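Local coordinates for scyllo-inosose 3-dehydrogenase (Thermotoga maritima, PDB 3IP1), which catalyses the NAD(+)-dependent oxidation of scyllo-inosose to 3-dehydro-scyllo-inosose as a zinc-containing member of the alcohol dehydrogenase family, probably within myo-inositol degradation, at residues 13-18 with 80-85; 311-316 with 337-342; 196-201 with 351-356. All blocks are in the same frame, centred on the assembly; numbering follows the deposited sequence.

Contact 1 (13-18 with 80-85); sequences DPRPEF and EGYILY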
ATOM      1  N   ASP A  13      21.738  23.497  33.949  1.00 31.33           N
ATOM      2  CA  ASP A  13      22.943  23.039  34.649  1.00 31.59           C
ATOM      3  C   ASP A  13      23.413  21.697  34.098  1.00 31.57           C
ATOM      4  O   ASP A  13      23.283  20.682  34.774  1.00 31.72           O
ATOM      5  CB  ASP A  13      22.659  22.935  36.155  1.00 31.40           C
ATOM      6  CG  ASP A  13      23.927  22.818  36.998  1.00 32.46           C
ATOM      7  OD1 ASP A  13      25.029  22.979  36.452  1.00 32.23           O
ATOM      8  OD2 ASP A  13      23.815  22.561  38.217  1.00 32.05           O
ATOM      9  N   PRO A  14      23.984  21.697  32.877  1.00 31.77           N
ATOM     10  CA  PRO A  14      24.157  20.455  32.114  1.00 32.30           C
ATOM     11  C   PRO A  14      25.192  19.485  32.658  1.00 32.73           C
ATOM     12  O   PRO A  14      26.184  19.901  33.243  1.00 32.64           O
ATOM     13  CB  PRO A  14      24.594  20.943  30.731  1.00 32.27           C
ATOM     14  CG  PRO A  14      24.248  22.397  30.704  1.00 32.68           C
ATOM     15  CD  PRO A  14      24.412  22.869  32.099  1.00 31.53           C
ATOM     16  N   ARG A  15      24.920  18.196  32.475  1.00 32.98           N
ATOM     17  CA  ARG A  15      25.867  17.129  32.724  1.00 33.31           C
ATOM     18  C   ARG A  15      27.146  17.388  31.939  1.00 33.56           C
ATOM     19  O   ARG A  15      27.115  18.043  30.887  1.00 33.39           O
ATOM     20  CB  ARG A  15      25.255  15.770  32.363  1.00 33.39           C
ATOM     21  CG  ARG A  15      24.122  15.329  33.319  1.00 33.92           C
ATOM     22  CD  ARG A  15      23.932  13.830  33.257  1.00 34.60           C
ATOM     23  NE  ARG A  15      23.045  13.277  34.282  1.00 35.46           N
ATOM     24  CZ  ARG A  15      23.420  12.882  35.496  1.00 34.62           C
ATOM     25  NH1 ARG A  15      24.668  13.010  35.901  1.00 36.45           N
ATOM     26  NH2 ARG A  15      22.525  12.391  36.332  1.00 36.87           N
ATOM     27  N   PRO A  16      28.290  16.911  32.466  1.00 34.13           N
ATOM     28  CA  PRO A  16      29.615  17.170  31.861  1.00 34.25           C
ATOM     29  C   PRO A  16      29.700  16.756  30.396  1.00 34.28           C
ATOM     30  O   PRO A  16      30.300  17.468  29.596  1.00 34.64           O
ATOM     31  CB  PRO A  16      30.565  16.310  32.701  1.00 33.87           C
ATOM     32  CG  PRO A  16      29.861  16.113  33.986  1.00 34.83           C
ATOM     33  CD  PRO A  16      28.395  16.065  33.669  1.00 33.80           C
ATOM     34  N   GLU A  17      29.093  15.626  30.043  1.00 34.97           N
ATOM     35  CA  GLU A  17      29.082  15.159  28.639  1.00 35.46           C
ATOM     36  C   GLU A  17      28.349  16.083  27.655  1.00 35.80           C
ATOM     37  O   GLU A  17      28.601  16.025  26.442  1.00 36.50           O
ATOM     38  CB  GLU A  17      28.510  13.726  28.531  1.00 35.60           C
ATOM     39  CG  GLU A  17      27.051  13.567  29.016  1.00 37.03           C
ATOM     40  CD  GLU A  17      26.935  13.062  30.458  1.00 40.59           C
ATOM     41  OE1 GLU A  17      27.880  13.271  31.269  1.00 40.11           O
ATOM     42  OE2 GLU A  17      25.887  12.448  30.779  1.00 41.20           O
ATOM     43  N   PHE A  18      27.449  16.932  28.149  1.00 35.34           N
ATOM     44  CA  PHE A  18      26.573  17.676  27.251  1.00 35.16           C
ATOM     45  C   PHE A  18      27.339  18.692  26.425  1.00 35.60           C
ATOM     46  O   PHE A  18      28.150  19.445  26.949  1.00 34.91           O
ATOM     47  CB  PHE A  18      25.452  18.379  28.025  1.00 35.02           C
ATOM     48  CG  PHE A  18      24.600  19.297  27.176  1.00 34.71           C
ATOM     49  CD1 PHE A  18      23.519  18.792  26.442  1.00 32.69           C
ATOM     50  CD2 PHE A  18      24.869  20.664  27.120  1.00 34.77           C
ATOM     51  CE1 PHE A  18      22.728  19.621  25.673  1.00 30.48           C
ATOM     52  CE2 PHE A  18      24.072  21.515  26.341  1.00 35.16           C
ATOM     53  CZ  PHE A  18      23.001  20.979  25.610  1.00 33.25           C
ATOM     54  N   GLU A  80      20.850  12.931  40.964  1.00 33.40           N
ATOM     55  CA  GLU A  80      21.654  14.137  40.842  1.00 32.93           C
ATOM     56  C   GLU A  80      20.801  15.349  40.524  1.00 31.94           C
ATOM     57  O   GLU A  80      21.334  16.412  40.193  1.00 31.82           O
ATOM     58  CB  GLU A  80      22.729  13.981  39.756  1.00 32.70           C
ATOM     59  CG  GLU A  80      23.867  13.050  40.115  1.00 35.33           C
ATOM     60  CD  GLU A  80      23.521  11.589  39.857  1.00 40.20           C
ATOM     61  OE1 GLU A  80      22.897  11.298  38.805  1.00 40.80           O
ATOM     62  OE2 GLU A  80      23.873  10.727  40.700  1.00 41.80           O
ATOM     63  N   GLY A  81      19.479  15.184  40.584  1.00 31.09           N
ATOM     64  CA  GLY A  81      18.563  16.302  40.346  1.00 30.02           C
ATOM     65  C   GLY A  81      18.191  16.648  38.901  1.00 29.47           C
ATOM     66  O   GLY A  81      17.427  17.596  38.675  1.00 29.27           O
ATOM     67  N   TYR A  82      18.703  15.895  37.928  1.00 28.69           N
ATOM     68  CA  TYR A  82      18.308  16.089  36.516  1.00 27.91           C
ATOM     69  C   TYR A  82      16.932  15.510  36.247  1.00 27.07           C
ATOM     70  O   TYR A  82      16.606  14.437  36.758  1.00 26.68           O
ATOM     71  CB  TYR A  82      19.337  15.491  35.543  1.00 28.03           C
ATOM     72  CG  TYR A  82      20.624  16.269  35.577  1.00 28.53           C
ATOM     73  CD1 TYR A  82      20.812  17.362  34.749  1.00 28.31           C
ATOM     74  CD2 TYR A  82      21.638  15.944  36.495  1.00 28.95           C
ATOM     75  CE1 TYR A  82      21.980  18.104  34.800  1.00 29.39           C
ATOM     76  CE2 TYR A  82      22.817  16.682  36.551  1.00 29.29           C
ATOM     77  CZ  TYR A  82      22.971  17.761  35.710  1.00 29.15           C
ATOM     78  OH  TYR A  82      24.113  18.503  35.757  1.00 30.31           O
ATOM     79  N   ILE A  83      16.144  16.215  35.429  1.00 26.23           N
ATOM     80  CA  ILE A  83      14.815  15.730  35.020  1.00 25.61           C
ATOM     81  C   ILE A  83      14.944  14.380  34.295  1.00 26.33           C
ATOM     82  O   ILE A  83      15.998  14.089  33.705  1.00 25.51           O
ATOM     83  CB  ILE A  83      14.056  16.756  34.152  1.00 25.07           C
ATOM     84  CG1 ILE A  83      14.630  16.810  32.737  1.00 23.44           C
ATOM     85  CG2 ILE A  83      14.077  18.131  34.811  1.00 23.30           C
ATOM     86  CD1 ILE A  83      13.956  17.796  31.815  1.00 22.66           C
ATOM     87  N   LEU A  84      13.896  13.561  34.371  1.00 26.57           N
ATOM     88  CA  LEU A  84      13.887  12.248  33.731  1.00 27.40           C
ATOM     89  C   LEU A  84      13.539  12.356  32.231  1.00 28.27           C
ATOM     90  O   LEU A  84      14.052  11.605  31.416  1.00 28.02           O
ATOM     91  CB  LEU A  84      12.933  11.281  34.468  1.00 27.67           C
ATOM     92  CG  LEU A  84      13.291  10.874  35.915  1.00 27.66           C
ATOM     93  CD1 LEU A  84      12.535   9.600  36.341  1.00 28.79           C
ATOM     94  CD2 LEU A  84      14.799  10.665  36.097  1.00 28.69           C
ATOM     95  N   TYR A  85      12.701  13.328  31.873  1.00 28.63           N
ATOM     96  CA  TYR A  85      12.319  13.523  30.478  1.00 28.84           C
ATOM     97  C   TYR A  85      13.504  13.858  29.568  1.00 29.18           C
ATOM     98  O   TYR A  85      14.177  14.879  29.741  1.00 28.84           O
ATOM     99  CB  TYR A  85      11.209  14.568  30.343  1.00 28.81           C
ATOM    100  CG  TYR A  85      10.670  14.665  28.938  1.00 27.18           C
ATOM    101  CD1 TYR A  85       9.852  13.652  28.408  1.00 28.20           C
ATOM    102  CD2 TYR A  85      11.004  15.736  28.134  1.00 27.32           C
ATOM    103  CE1 TYR A  85       9.365  13.732  27.095  1.00 27.75           C
ATOM    104  CE2 TYR A  85      10.537  15.831  26.822  1.00 28.02           C
ATOM    105  CZ  TYR A  85       9.720  14.836  26.312  1.00 28.13           C
ATOM    106  OH  TYR A  85       9.264  14.956  25.023  1.00 28.90           O
TER
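A salt bridge between Arg15 and Glu80 is the strongest link between two surface loops, 13-18 and 80-85. Arg15 NH2 lies 2.7 Å from Glu80 OE1, and the N-H points almost straight at the oxygen (164°). Glu80 OE1 uses its anti lone pair and lies almost in the guanidinium plane, while the carboxylate plane is tilted 63° from it. The same NH2 pairs with Asp78, whose other carboxylate oxygen takes the backbone N-H groups of Glu80 and Tyr82, so one aspartate both shares the arginine and shapes the loop presenting its partners. Tyr82 supplies the second polar link: its hydroxyl donates to the carbonyl of Asp13, with Tyr82 OH 2.5 Å from Asp13 O in the model, where the oxygen is less surely placed. The Asp13 carboxylate turns instead to Arg38.

Around these bonds the arginine chain, extended from CG to NE, is laid over one face of the tyrosine ring. Arg15 CG makes a CH-pi contact, 3.7 Å from the centroid of the Tyr82 ring and close to its normal. Farther along, Tyr82 CD2 lies under the guanidinium, the planes being 30° apart. Beyond Arg15 the chain turns back in a type I beta turn to Phe18. With Glu80 at its edge, Asp78 on the same NH2 and an aromatic ring against its face, the Arg15 guanidinium probably keeps its charge compensated and has little freedom to rotate.

Contact 2 (311-316 with 337-342); sequences NATVAI and QIVGSQ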
ATOM      1  N   ASN A 311       3.389 -12.348   8.311  1.00 24.42           N
ATOM      2  CA  ASN A 311       3.141 -10.922   8.092  1.00 24.73           C
ATOM      3  C   ASN A 311       2.856 -10.105   9.369  1.00 24.39           C
ATOM      4  O   ASN A 311       2.204  -9.073   9.300  1.00 24.30           O
ATOM      5  CB  ASN A 311       2.026 -10.732   7.040  1.00 25.02           C
ATOM      6  CG  ASN A 311       2.460 -11.194   5.666  1.00 26.57           C
ATOM      7  OD1 ASN A 311       3.519 -10.792   5.166  1.00 27.78           O
ATOM      8  ND2 ASN A 311       1.657 -12.051   5.046  1.00 28.76           N
ATOM      9  N   ALA A 312       3.350 -10.567  10.524  1.00 24.13           N
ATOM     10  CA  ALA A 312       3.212  -9.795  11.767  1.00 24.17           C
ATOM     11  C   ALA A 312       3.988  -8.500  11.657  1.00 23.40           C
ATOM     12  O   ALA A 312       5.054  -8.452  11.048  1.00 23.61           O
ATOM     13  CB  ALA A 312       3.696 -10.581  12.978  1.00 23.90           C
ATOM     14  N   THR A 313       3.432  -7.456  12.247  1.00 22.94           N
ATOM     15  CA  THR A 313       4.112  -6.189  12.392  1.00 22.93           C
ATOM     16  C   THR A 313       4.332  -5.902  13.881  1.00 22.94           C
ATOM     17  O   THR A 313       3.404  -6.044  14.692  1.00 22.96           O
ATOM     18  CB  THR A 313       3.288  -5.057  11.734  1.00 23.18           C
ATOM     19  OG1 THR A 313       3.266  -5.266  10.323  1.00 22.17           O
ATOM     20  CG2 THR A 313       3.905  -3.681  12.033  1.00 21.88           C
ATOM     21  N   VAL A 314       5.552  -5.518  14.256  1.00 23.15           N
ATOM     22  CA  VAL A 314       5.759  -5.016  15.606  1.00 22.74           C
ATOM     23  C   VAL A 314       5.914  -3.510  15.526  1.00 23.49           C
ATOM     24  O   VAL A 314       6.829  -3.005  14.891  1.00 21.93           O
ATOM     25  CB  VAL A 314       6.966  -5.611  16.327  1.00 22.90           C
ATOM     26  CG1 VAL A 314       6.947  -5.181  17.809  1.00 22.17           C
ATOM     27  CG2 VAL A 314       6.963  -7.096  16.231  1.00 22.92           C
ATOM     28  N   ALA A 315       4.981  -2.803  16.152  1.00 23.97           N
ATOM     29  CA  ALA A 315       5.034  -1.347  16.172  1.00 24.61           C
ATOM     30  C   ALA A 315       5.582  -0.920  17.534  1.00 25.69           C
ATOM     31  O   ALA A 315       5.071  -1.357  18.581  1.00 25.65           O
ATOM     32  CB  ALA A 315       3.639  -0.764  15.917  1.00 23.90           C
ATOM     33  N   ILE A 316       6.634  -0.098  17.516  1.00 26.60           N
ATOM     34  CA  ILE A 316       7.270   0.390  18.748  1.00 27.86           C
ATOM     35  C   ILE A 316       6.875   1.838  19.005  1.00 28.63           C
ATOM     36  O   ILE A 316       7.219   2.723  18.232  1.00 28.15           O
ATOM     37  CB  ILE A 316       8.812   0.257  18.691  1.00 28.42           C
ATOM     38  CG1 ILE A 316       9.212  -1.211  18.500  1.00 30.27           C
ATOM     39  CG2 ILE A 316       9.456   0.789  20.003  1.00 28.04           C
ATOM     40  CD1 ILE A 316      10.605  -1.413  17.865  1.00 33.53           C
ATOM     41  N   GLN A 337       7.680  -7.717  10.185  1.00 23.34           N
ATOM     42  CA  GLN A 337       8.347  -6.418  10.117  1.00 24.19           C
ATOM     43  C   GLN A 337       8.216  -5.608  11.419  1.00 24.09           C
ATOM     44  O   GLN A 337       7.416  -5.921  12.291  1.00 22.76           O
ATOM     45  CB  GLN A 337       7.866  -5.585   8.908  1.00 24.97           C
ATOM     46  CG  GLN A 337       6.336  -5.448   8.738  1.00 27.24           C
ATOM     47  CD  GLN A 337       5.654  -6.690   8.074  1.00 31.31           C
ATOM     48  OE1 GLN A 337       6.242  -7.418   7.247  1.00 34.29           O
ATOM     49  NE2 GLN A 337       4.414  -6.924   8.450  1.00 32.58           N
ATOM     50  N   ILE A 338       9.023  -4.558  11.501  1.00 24.50           N
ATOM     51  CA  ILE A 338       9.139  -3.713  12.671  1.00 24.74           C
ATOM     52  C   ILE A 338       9.057  -2.272  12.203  1.00 24.61           C
ATOM     53  O   ILE A 338       9.846  -1.850  11.361  1.00 24.25           O
ATOM     54  CB  ILE A 338      10.536  -3.884  13.349  1.00 25.35           C
ATOM     55  CG1 ILE A 338      10.800  -5.356  13.719  1.00 26.35           C
ATOM     56  CG2 ILE A 338      10.661  -2.958  14.583  1.00 23.39           C
ATOM     57  CD1 ILE A 338      12.245  -5.620  14.045  1.00 27.35           C
ATOM     58  N   VAL A 339       8.109  -1.532  12.760  1.00 25.11           N
ATOM     59  CA  VAL A 339       7.962  -0.105  12.479  1.00 26.59           C
ATOM     60  C   VAL A 339       8.074   0.690  13.783  1.00 27.13           C
ATOM     61  O   VAL A 339       7.588   0.277  14.842  1.00 27.90           O
ATOM     62  CB  VAL A 339       6.610   0.243  11.739  1.00 26.31           C
ATOM     63  CG1 VAL A 339       6.472  -0.541  10.426  1.00 27.22           C
ATOM     64  CG2 VAL A 339       5.398  -0.034  12.619  1.00 28.17           C
ATOM     65  N   GLY A 340       8.731   1.832  13.712  1.00 27.43           N
ATOM     66  CA  GLY A 340       8.703   2.751  14.815  1.00 27.27           C
ATOM     67  C   GLY A 340       7.604   3.766  14.571  1.00 28.06           C
ATOM     68  O   GLY A 340       7.231   4.037  13.424  1.00 28.95           O
ATOM     69  N   SER A 341       7.092   4.341  15.649  1.00 28.31           N
ATOM     70  CA  SER A 341       6.041   5.345  15.558  1.00 29.22           C
ATOM     71  C   SER A 341       6.291   6.457  16.562  1.00 29.18           C
ATOM     72  O   SER A 341       6.824   6.201  17.648  1.00 29.94           O
ATOM     73  CB  SER A 341       4.689   4.697  15.853  1.00 28.87           C
ATOM     74  OG  SER A 341       3.644   5.641  15.721  1.00 30.94           O
ATOM     75  N   GLN A 342       5.900   7.678  16.209  1.00 28.90           N
ATOM     76  CA  GLN A 342       5.882   8.793  17.168  1.00 29.07           C
ATOM     77  C   GLN A 342       4.848   9.837  16.730  1.00 28.74           C
ATOM     78  O   GLN A 342       4.568   9.973  15.520  1.00 29.09           O
ATOM     79  CB  GLN A 342       7.266   9.445  17.315  1.00 29.37           C
ATOM     80  CG  GLN A 342       7.584  10.516  16.257  1.00 30.90           C
ATOM     81  CD  GLN A 342       8.927  11.215  16.476  1.00 31.41           C
ATOM     82  OE1 GLN A 342       9.656  10.897  17.408  1.00 29.91           O
ATOM     83  NE2 GLN A 342       9.256  12.172  15.598  1.00 30.35           N
TER
HETATM   84  O   HOH W   1       4.165  -7.990   5.681  1.00 36.51           O
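Backbone bonding joins strands 313-316 and 337-340 as parallel neighbours, with Thr313 beside Gln337 and Ile316 beside Gly340. Five hydrogen bonds alternate along the pair, beginning with Gln337 N to Ala312 O (2.9 Å) and ending with Ser341 N to Ile316 O (3.1 Å).

Among the side chains, Gln337 makes the polar link. Its CG occupies the crowded position between backbone N and carbonyl carbon (chi1 50°), and a bend at chi2 carries the amide across to 311-313. There Gln337 NE2 donates almost linearly to Thr313 OG1 at 2.8 Å, in the amide plane, and weakly to Asn311 O. A water donates to both Gln337 OE1 and Asn311 OD1; the former also accepts from Arg207 of the second subunit, the latter from Arg335. Replacing Gln337 by an alanine removes its side-chain bonds and would probably loosen the start of the strand pair.

Apolar contacts flank the backbone: Ala315 CB meets Val339 CG2 at 3.8 Å, and on the other face Ile316 CD1 meets Ile338 CG2 at 3.6 Å, the isoleucines lying side by side.

Helix 293-306 packs its Trp297 on that isoleucine face, strand 285-288 flanks 313-316, and antiparallel pairing of 337-339 continues the Rossmann sheet into the second subunit.

Contact 3 (196-201 with 351-356); sequences PTSVAY and PRVISL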
ATOM      1  N   PRO A 196      -3.675  11.602  23.376  1.00 23.60           N
ATOM      2  CA  PRO A 196      -3.073  10.269  23.608  1.00 23.31           C
ATOM      3  C   PRO A 196      -3.737   9.150  22.778  1.00 23.61           C
ATOM      4  O   PRO A 196      -3.079   8.157  22.434  1.00 24.19           O
ATOM      5  CB  PRO A 196      -3.296  10.028  25.112  1.00 22.98           C
ATOM      6  CG  PRO A 196      -4.414  10.977  25.509  1.00 22.79           C
ATOM      7  CD  PRO A 196      -4.216  12.189  24.624  1.00 23.58           C
ATOM      8  N   THR A 197      -5.023   9.293  22.465  1.00 23.44           N
ATOM      9  CA  THR A 197      -5.712   8.262  21.685  1.00 23.60           C
ATOM     10  C   THR A 197      -5.157   8.271  20.258  1.00 23.19           C
ATOM     11  O   THR A 197      -5.018   7.210  19.629  1.00 23.04           O
ATOM     12  CB  THR A 197      -7.270   8.443  21.704  1.00 24.15           C
ATOM     13  OG1 THR A 197      -7.742   8.407  23.069  1.00 24.74           O
ATOM     14  CG2 THR A 197      -7.981   7.330  20.885  1.00 23.43           C
ATOM     15  N   SER A 198      -4.800   9.473  19.784  1.00 22.15           N
ATOM     16  CA  SER A 198      -4.242   9.667  18.439  1.00 21.34           C
ATOM     17  C   SER A 198      -2.811   9.182  18.326  1.00 21.42           C
ATOM     18  O   SER A 198      -2.378   8.787  17.242  1.00 21.41           O
ATOM     19  CB  SER A 198      -4.329  11.150  18.033  1.00 21.61           C
ATOM     20  OG  SER A 198      -5.691  11.551  17.915  1.00 19.92           O
ATOM     21  N   VAL A 199      -2.065   9.232  19.431  1.00 21.18           N
ATOM     22  CA  VAL A 199      -0.745   8.607  19.479  1.00 20.93           C
ATOM     23  C   VAL A 199      -0.880   7.098  19.197  1.00 21.63           C
ATOM     24  O   VAL A 199      -0.159   6.560  18.353  1.00 21.88           O
ATOM     25  CB  VAL A 199      -0.041   8.843  20.849  1.00 21.32           C
ATOM     26  CG1 VAL A 199       1.183   7.930  21.004  1.00 18.64           C
ATOM     27  CG2 VAL A 199       0.361  10.334  21.023  1.00 19.80           C
ATOM     28  N   ALA A 200      -1.778   6.429  19.921  1.00 21.18           N
ATOM     29  CA  ALA A 200      -2.082   5.016  19.709  1.00 22.26           C
ATOM     30  C   ALA A 200      -2.584   4.779  18.283  1.00 22.12           C
ATOM     31  O   ALA A 200      -2.157   3.844  17.603  1.00 22.46           O
ATOM     32  CB  ALA A 200      -3.141   4.543  20.713  1.00 21.64           C
ATOM     33  N   TYR A 201      -3.486   5.641  17.835  1.00 21.80           N
ATOM     34  CA  TYR A 201      -4.062   5.496  16.499  1.00 21.99           C
ATOM     35  C   TYR A 201      -2.978   5.574  15.424  1.00 21.87           C
ATOM     36  O   TYR A 201      -2.938   4.731  14.544  1.00 21.25           O
ATOM     37  CB  TYR A 201      -5.147   6.552  16.268  1.00 21.28           C
ATOM     38  CG  TYR A 201      -6.027   6.330  15.053  1.00 22.39           C
ATOM     39  CD1 TYR A 201      -5.546   6.570  13.761  1.00 23.23           C
ATOM     40  CD2 TYR A 201      -7.369   5.930  15.198  1.00 22.63           C
ATOM     41  CE1 TYR A 201      -6.368   6.386  12.630  1.00 22.54           C
ATOM     42  CE2 TYR A 201      -8.196   5.761  14.094  1.00 22.37           C
ATOM     43  CZ  TYR A 201      -7.685   5.984  12.804  1.00 23.44           C
ATOM     44  OH  TYR A 201      -8.487   5.814  11.696  1.00 22.33           O
ATOM     45  N   PRO A 351      -9.203  13.882  13.441  1.00 23.46           N
ATOM     46  CA  PRO A 351     -10.653  13.922  13.236  1.00 23.61           C
ATOM     47  C   PRO A 351     -11.287  12.546  13.180  1.00 24.05           C
ATOM     48  O   PRO A 351     -12.441  12.391  13.563  1.00 24.27           O
ATOM     49  CB  PRO A 351     -10.816  14.678  11.908  1.00 23.74           C
ATOM     50  CG  PRO A 351      -9.486  14.591  11.225  1.00 23.36           C
ATOM     51  CD  PRO A 351      -8.470  14.529  12.331  1.00 23.17           C
ATOM     52  N   ARG A 352     -10.540  11.540  12.744  1.00 23.90           N
ATOM     53  CA  ARG A 352     -11.098  10.199  12.771  1.00 23.81           C
ATOM     54  C   ARG A 352     -11.215   9.688  14.205  1.00 23.48           C
ATOM     55  O   ARG A 352     -12.164   8.978  14.522  1.00 22.99           O
ATOM     56  CB  ARG A 352     -10.266   9.212  11.934  1.00 24.06           C
ATOM     57  CG  ARG A 352     -10.480   9.291  10.421  1.00 25.48           C
ATOM     58  CD  ARG A 352      -9.562   8.274   9.736  1.00 28.30           C
ATOM     59  NE  ARG A 352      -9.590   8.322   8.274  1.00 28.14           N
ATOM     60  CZ  ARG A 352      -8.691   8.950   7.520  1.00 29.30           C
ATOM     61  NH1 ARG A 352      -7.682   9.628   8.072  1.00 30.63           N
ATOM     62  NH2 ARG A 352      -8.805   8.911   6.205  1.00 28.25           N
ATOM     63  N   VAL A 353     -10.245  10.016  15.058  1.00 23.41           N
ATOM     64  CA  VAL A 353     -10.352   9.650  16.480  1.00 24.10           C
ATOM     65  C   VAL A 353     -11.599  10.306  17.096  1.00 24.68           C
ATOM     66  O   VAL A 353     -12.316   9.686  17.867  1.00 25.28           O
ATOM     67  CB  VAL A 353      -9.093  10.010  17.295  1.00 23.65           C
ATOM     68  CG1 VAL A 353      -9.401   9.940  18.827  1.00 24.09           C
ATOM     69  CG2 VAL A 353      -7.939   9.081  16.906  1.00 23.36           C
ATOM     70  N   ILE A 354     -11.856  11.558  16.717  1.00 24.87           N
ATOM     71  CA  ILE A 354     -13.050  12.278  17.174  1.00 25.22           C
ATOM     72  C   ILE A 354     -14.353  11.594  16.701  1.00 25.98           C
ATOM     73  O   ILE A 354     -15.271  11.377  17.507  1.00 25.50           O
ATOM     74  CB  ILE A 354     -12.979  13.798  16.796  1.00 24.51           C
ATOM     75  CG1 ILE A 354     -11.850  14.468  17.594  1.00 22.22           C
ATOM     76  CG2 ILE A 354     -14.330  14.489  17.034  1.00 24.15           C
ATOM     77  CD1 ILE A 354     -11.250  15.761  16.949  1.00 19.80           C
ATOM     78  N   SER A 355     -14.412  11.235  15.412  1.00 26.69           N
ATOM     79  CA  SER A 355     -15.591  10.538  14.852  1.00 27.63           C
ATOM     80  C   SER A 355     -15.807   9.205  15.523  1.00 27.33           C
ATOM     81  O   SER A 355     -16.938   8.822  15.786  1.00 27.35           O
ATOM     82  CB  SER A 355     -15.457  10.319  13.347  1.00 27.31           C
ATOM     83  OG  SER A 355     -15.428  11.575  12.702  1.00 31.08           O
ATOM     84  N   LEU A 356     -14.712   8.511  15.801  1.00 27.55           N
ATOM     85  CA  LEU A 356     -14.766   7.227  16.478  1.00 29.18           C
ATOM     86  C   LEU A 356     -15.394   7.385  17.879  1.00 29.42           C
ATOM     87  O   LEU A 356     -16.335   6.671  18.240  1.00 29.51           O
ATOM     88  CB  LEU A 356     -13.350   6.660  16.559  1.00 29.47           C
ATOM     89  CG  LEU A 356     -13.043   5.176  16.437  1.00 31.97           C
ATOM     90  CD1 LEU A 356     -13.986   4.377  15.525  1.00 33.10           C
ATOM     91  CD2 LEU A 356     -11.616   5.040  15.986  1.00 32.05           C
TER
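Tyr201 turns its CG anti to the backbone N (chi1 -167°), sending the ring out from helix 194-207 toward helix 349-358, while Val353 holds CG1 anti to its own N (chi1 166°), so that its two methyls split between different partners. This is a helix-helix crossing, the two short segments meeting steeply at 109° with their axes 9.7 Å apart, close to the metal site: Glu195, a metal ligand, immediately precedes 196-201.

Val353 is the central piece. Its CG1 meets Thr197 CG2 at 3.6 Å, whereas CG2 is lodged between Ser198 OG and the near end of the tyrosine ring, 3.6 Å from Tyr201 CD2. Leu356 CD2 approaches that ring at its edge, 4.0 Å from CE2 of Tyr201. The threonine and serine hydroxyls bond back to carbonyls just before them in the chain, Thr197 OG1 to Leu193 O and Ser198 OG to Val194 O.

Tyr201 and Arg352 reach the third subunit, the tyrosine hydroxyl bonding to the carbonyl of Pro213 there and the arginine forming a salt bridge with its Asp215. Arg352 meets the tyrosine with its aliphatic chain and not its guanidinium, Arg352 CD lying 3.3 Å from Tyr201 OH.

Overall arrangement
From the N terminus, contact 1 closes first, joining the loop after strand 3-12 to the loop after helix 69-75, within the catalytic part of the chain. It is complete before the other two open, its centre about 31 Å from that of contact 2 and 34 Å from that of contact 3. Contact 3 opens next at 196-201 and closes only at 351-356, spanning the nucleotide-binding sheet. Contact 2 opens and closes within that interval, pairing the last two strands of the sheet; helix 349-358 then follows strand 337-340 and completes contact 3. Together these two tie the sheet's outer edge, helix 194-207, which carries the metal ligand Glu195, and helix 349-358 to different neighbouring subunits.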